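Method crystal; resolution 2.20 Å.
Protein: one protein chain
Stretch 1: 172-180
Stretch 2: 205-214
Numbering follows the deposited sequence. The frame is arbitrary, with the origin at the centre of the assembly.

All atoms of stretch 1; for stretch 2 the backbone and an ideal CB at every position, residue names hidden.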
# COMPACT_ATOMS: atom_id res chain seq x y z
N GLU B 172 -15.23 1.35 22.03
CA GLU B 172 -16.57 1.42 21.49
C GLU B 172 -17.54 1.27 22.67
O GLU B 172 -17.30 0.45 23.55
CB GLU B 172 -16.76 0.29 20.48
CG GLU B 172 -17.36 0.72 19.15
CD GLU B 172 -16.32 1.03 18.07
OE1 GLU B 172 -15.15 1.38 18.38
OE2 GLU B 172 -16.70 0.94 16.88
N PRO B 173 -18.62 2.08 22.72
CA PRO B 173 -18.97 3.18 21.80
C PRO B 173 -18.17 4.45 22.11
O PRO B 173 -17.66 4.61 23.22
CB PRO B 173 -20.45 3.42 22.10
CG PRO B 173 -20.58 3.11 23.55
CD PRO B 173 -19.62 1.94 23.80
N PHE B 174 -18.06 5.34 21.13
CA PHE B 174 -17.38 6.62 21.32
C PHE B 174 -18.26 7.80 20.90
O PHE B 174 -19.25 7.62 20.20
CB PHE B 174 -16.06 6.65 20.52
CG PHE B 174 -16.23 6.35 19.06
CD1 PHE B 174 -15.89 5.11 18.55
CD2 PHE B 174 -16.77 7.31 18.19
CE1 PHE B 174 -16.06 4.83 17.21
CE2 PHE B 174 -16.95 7.03 16.86
CZ PHE B 174 -16.59 5.79 16.36
N THR B 175 -17.88 9.00 21.31
CA THR B 175 -18.61 10.20 20.88
C THR B 175 -17.95 10.78 19.66
O THR B 175 -16.82 10.47 19.34
CB THR B 175 -18.68 11.27 21.98
OG1 THR B 175 -17.36 11.70 22.31
CG2 THR B 175 -19.38 10.72 23.23
N LEU B 176 -18.69 11.62 18.97
CA LEU B 176 -18.18 12.23 17.77
C LEU B 176 -17.08 13.26 18.02
O LEU B 176 -16.18 13.39 17.21
CB LEU B 176 -19.35 12.79 16.98
CG LEU B 176 -19.10 12.68 15.49
CD1 LEU B 176 -20.24 11.97 14.81
CD2 LEU B 176 -18.90 14.08 14.95
N PRO B 177 -17.15 14.03 19.13
CA PRO B 177 -15.99 14.80 19.59
C PRO B 177 -14.71 13.99 19.87
O PRO B 177 -13.63 14.49 19.61
CB PRO B 177 -16.50 15.44 20.89
CG PRO B 177 -17.96 15.59 20.67
CD PRO B 177 -18.35 14.33 19.95
N GLU B 178 -14.84 12.78 20.43
CA GLU B 178 -13.70 11.86 20.56
C GLU B 178 -13.07 11.53 19.20
O GLU B 178 -11.85 11.57 19.04
CB GLU B 178 -14.13 10.55 21.21
CG GLU B 178 -14.48 10.62 22.68
CD GLU B 178 -14.93 9.26 23.21
OE1 GLU B 178 -15.62 9.22 24.26
OE2 GLU B 178 -14.60 8.24 22.58
N LEU B 179 -13.93 11.20 18.24
CA LEU B 179 -13.50 10.80 16.92
C LEU B 179 -12.81 11.97 16.23
O LEU B 179 -11.75 11.82 15.63
CB LEU B 179 -14.71 10.35 16.10
CG LEU B 179 -14.41 9.87 14.69
CD1 LEU B 179 -13.46 8.65 14.68
CD2 LEU B 179 -15.70 9.61 13.89
N GLN B 180 -13.43 13.15 16.32
CA GLN B 180 -12.84 14.36 15.78
C GLN B 180 -11.46 14.62 16.37
O GLN B 180 -10.52 14.92 15.64
CB GLN B 180 -13.76 15.57 16.04
CG GLN B 180 -13.20 16.85 15.46
CD GLN B 180 -14.17 18.01 15.58
OE1 GLN B 180 -15.38 17.83 15.48
NE2 GLN B 180 -13.63 19.20 15.78
N UNK B 205 -21.51 5.68 8.30
CA UNK B 205 -20.56 4.66 8.77
C UNK B 205 -20.64 4.39 10.25
O UNK B 205 -20.05 3.42 10.75
CB UNK B 205 -19.13 5.08 8.42
N UNK B 206 -21.33 5.27 10.97
CA UNK B 206 -21.45 5.12 12.40
C UNK B 206 -22.86 4.64 12.74
O UNK B 206 -23.84 5.04 12.08
CB UNK B 206 -21.13 6.44 13.11
N UNK B 207 -22.96 3.77 13.74
CA UNK B 207 -24.25 3.39 14.28
C UNK B 207 -24.45 4.24 15.51
O UNK B 207 -23.62 4.20 16.41
CB UNK B 207 -24.33 1.90 14.60
N UNK B 208 -25.52 5.03 15.53
CA UNK B 208 -25.94 5.74 16.73
C UNK B 208 -26.54 4.70 17.66
O UNK B 208 -27.47 4.00 17.28
CB UNK B 208 -26.93 6.86 16.42
N UNK B 209 -25.98 4.60 18.85
CA UNK B 209 -26.45 3.67 19.85
C UNK B 209 -27.78 4.16 20.47
O UNK B 209 -28.57 3.35 20.98
CB UNK B 209 -25.38 3.48 20.93
N UNK B 210 -28.02 5.46 20.43
CA UNK B 210 -29.16 6.02 21.12
C UNK B 210 -28.77 6.33 22.55
O UNK B 210 -29.54 6.95 23.28
CB UNK B 210 -30.36 5.07 21.07
N UNK B 211 -27.58 5.90 22.95
CA UNK B 211 -27.06 6.22 24.28
C UNK B 211 -26.38 7.58 24.29
O UNK B 211 -26.02 8.11 23.24
CB UNK B 211 -26.08 5.14 24.75
N UNK B 212 -26.20 8.12 25.49
CA UNK B 212 -25.56 9.42 25.67
C UNK B 212 -24.43 9.34 26.68
O UNK B 212 -24.48 8.55 27.62
CB UNK B 212 -26.59 10.46 26.11
N UNK B 213 -23.39 10.14 26.47
CA UNK B 213 -22.32 10.32 27.47
C UNK B 213 -22.16 11.81 27.72
O UNK B 213 -21.84 12.57 26.80
CB UNK B 213 -21.00 9.70 27.01
N UNK B 214 -22.39 12.23 28.96
CA UNK B 214 -22.27 13.66 29.31
C UNK B 214 -20.92 14.04 29.94
O UNK B 214 -19.94 14.26 29.22
CB UNK B 214 -23.39 14.04 30.28

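Position 205 lies too far from stretch 1 to be read from it: nothing comes within 5.5 Å of its ideal CB. Many residues would fit, and Leu-205 is deposited, making no contact with stretch 1.

At 206 the extended backbone (phi/psi -105/143) sends CA-to-CB toward stretch 1. The ideal CB has no atom of stretch 1 within 5.5 Å, so a small side chain would leave a gap on this side. Ahead of it lie the CZ end of Phe-174 and the methyl groups of Leu-176 and Leu-179, an apolar surface without a polar partner among these side chains. Leucine, methionine or an aromatic ring would all suit. The residue is Leu-206, with chi1 m and chi2 t. Its CD2 meets Phe-174 CZ at 3.6 Å, at the edge of the ring and near its plane, while its CD1 reaches Leu-176 CD1 at 3.8 Å and Leu-179 CD2 at 4.1 Å. Both methyls lie near Phe-174, and CD1 also reaches the two leucines.

Positions 207 and 208 are out of reach of stretch 1, whose atoms set no preference there. They hold Ile-207 and Asp-208; Asp-208 OD1 accepts a hydrogen bond from the backbone N of 210 at 3.0 Å, bracing the coming corner.

Position 209 again points toward stretch 1, with its ideal CB 5.1 Å from Pro-173 CB. A proline ring offers an apolar surface but no side-chain donor, so a small or medium residue, such as alanine, serine, threonine or valine, would be reasonable. Thr-209 is found, chi1 m; its OG1 approaches Pro-173 CB at 4.2 Å, a packing contact.

At 210 the backbone itself gives the answer. With phi/psi of 87/-8, a CB would be jammed against the carbonyl O of the preceding residue, which calls for glycine. Gly-210 stands where the chain turns its corner.

Position 211 faces stretch 1 but from a distance, so the choice is loose; the nearest approach of Leu-211 is its CD1, 5.2 Å from Pro-173 CG, too far to count as a contact. At 212 CA-to-CB points away, leaving a long polar residue as acceptable as many others, and Lys-212 is deposited.

Position 213 is better defined. Its ideal CB points toward stretch 1 and lies 4.2 Å from Thr-175 CG2, and farther out wait the carboxylate of Glu-178 and the carbonyl O of Pro-173. A long side chain with donors is favoured: arginine or lysine, perhaps glutamine. Arg-213 runs out with chi1 and chi2 both t, its CD passing Thr-175 CG2 at 4.2 Å. Its NH1 lies 2.5 Å from Glu-178 OE1, a salt bridge at the edge of the guanidinium; the hydrogen bond within it is weak, because the N-H...acceptor angle is only 121°. Water extends the link: water 1 donates to Pro-173 O at 2.4 Å and accepts from Arg-213 NH2 at 3.1 Å, and water 2 accepts from Arg-213 NH1 at 3.3 Å.

Position 214 points away, free of constraint from stretch 1, and is Thr-214.

Stretch 2 (205-214) LLIDTGLKRT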
# COMPACT_ATOMS: atom_id res chain seq x y z
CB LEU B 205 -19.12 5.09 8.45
CG LEU B 205 -18.72 5.01 6.98
CD1 LEU B 205 -17.39 5.72 6.78
CD2 LEU B 205 -18.65 3.54 6.53
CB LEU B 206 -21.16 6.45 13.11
CG LEU B 206 -19.75 7.03 13.00
CD1 LEU B 206 -19.64 8.31 13.84
CD2 LEU B 206 -18.75 6.00 13.48
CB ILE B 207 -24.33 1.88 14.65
CG1 ILE B 207 -24.31 1.02 13.38
CG2 ILE B 207 -25.58 1.58 15.51
CD1 ILE B 207 -23.50 -0.27 13.47
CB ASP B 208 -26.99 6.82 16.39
CG ASP B 208 -27.24 7.81 17.52
OD1 ASP B 208 -26.88 7.56 18.70
OD2 ASP B 208 -27.81 8.87 17.20
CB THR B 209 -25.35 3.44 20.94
OG1 THR B 209 -24.21 2.76 20.34
CG2 THR B 209 -25.87 2.57 22.03
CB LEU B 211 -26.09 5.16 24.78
CG LEU B 211 -26.46 3.68 24.73
CD1 LEU B 211 -25.40 2.91 25.50
CD2 LEU B 211 -27.87 3.39 25.27
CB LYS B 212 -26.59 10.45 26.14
CG LYS B 212 -27.98 10.33 25.51
CD LYS B 212 -28.00 10.77 24.06
CE LYS B 212 -29.21 10.19 23.35
NZ LYS B 212 -29.42 10.79 22.02
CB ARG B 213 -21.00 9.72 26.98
CG ARG B 213 -19.74 10.22 27.71
CD ARG B 213 -18.49 9.56 27.14
NE ARG B 213 -18.64 8.10 27.19
CZ ARG B 213 -18.03 7.23 26.39
NH1 ARG B 213 -17.19 7.64 25.45
NH2 ARG B 213 -18.28 5.94 26.54
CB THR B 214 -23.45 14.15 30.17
OG1 THR B 214 -23.33 15.57 30.33
CG2 THR B 214 -23.47 13.46 31.54
O HOH W 1 -16.86 3.54 25.25
O HOH W 2 -14.74 5.85 24.17
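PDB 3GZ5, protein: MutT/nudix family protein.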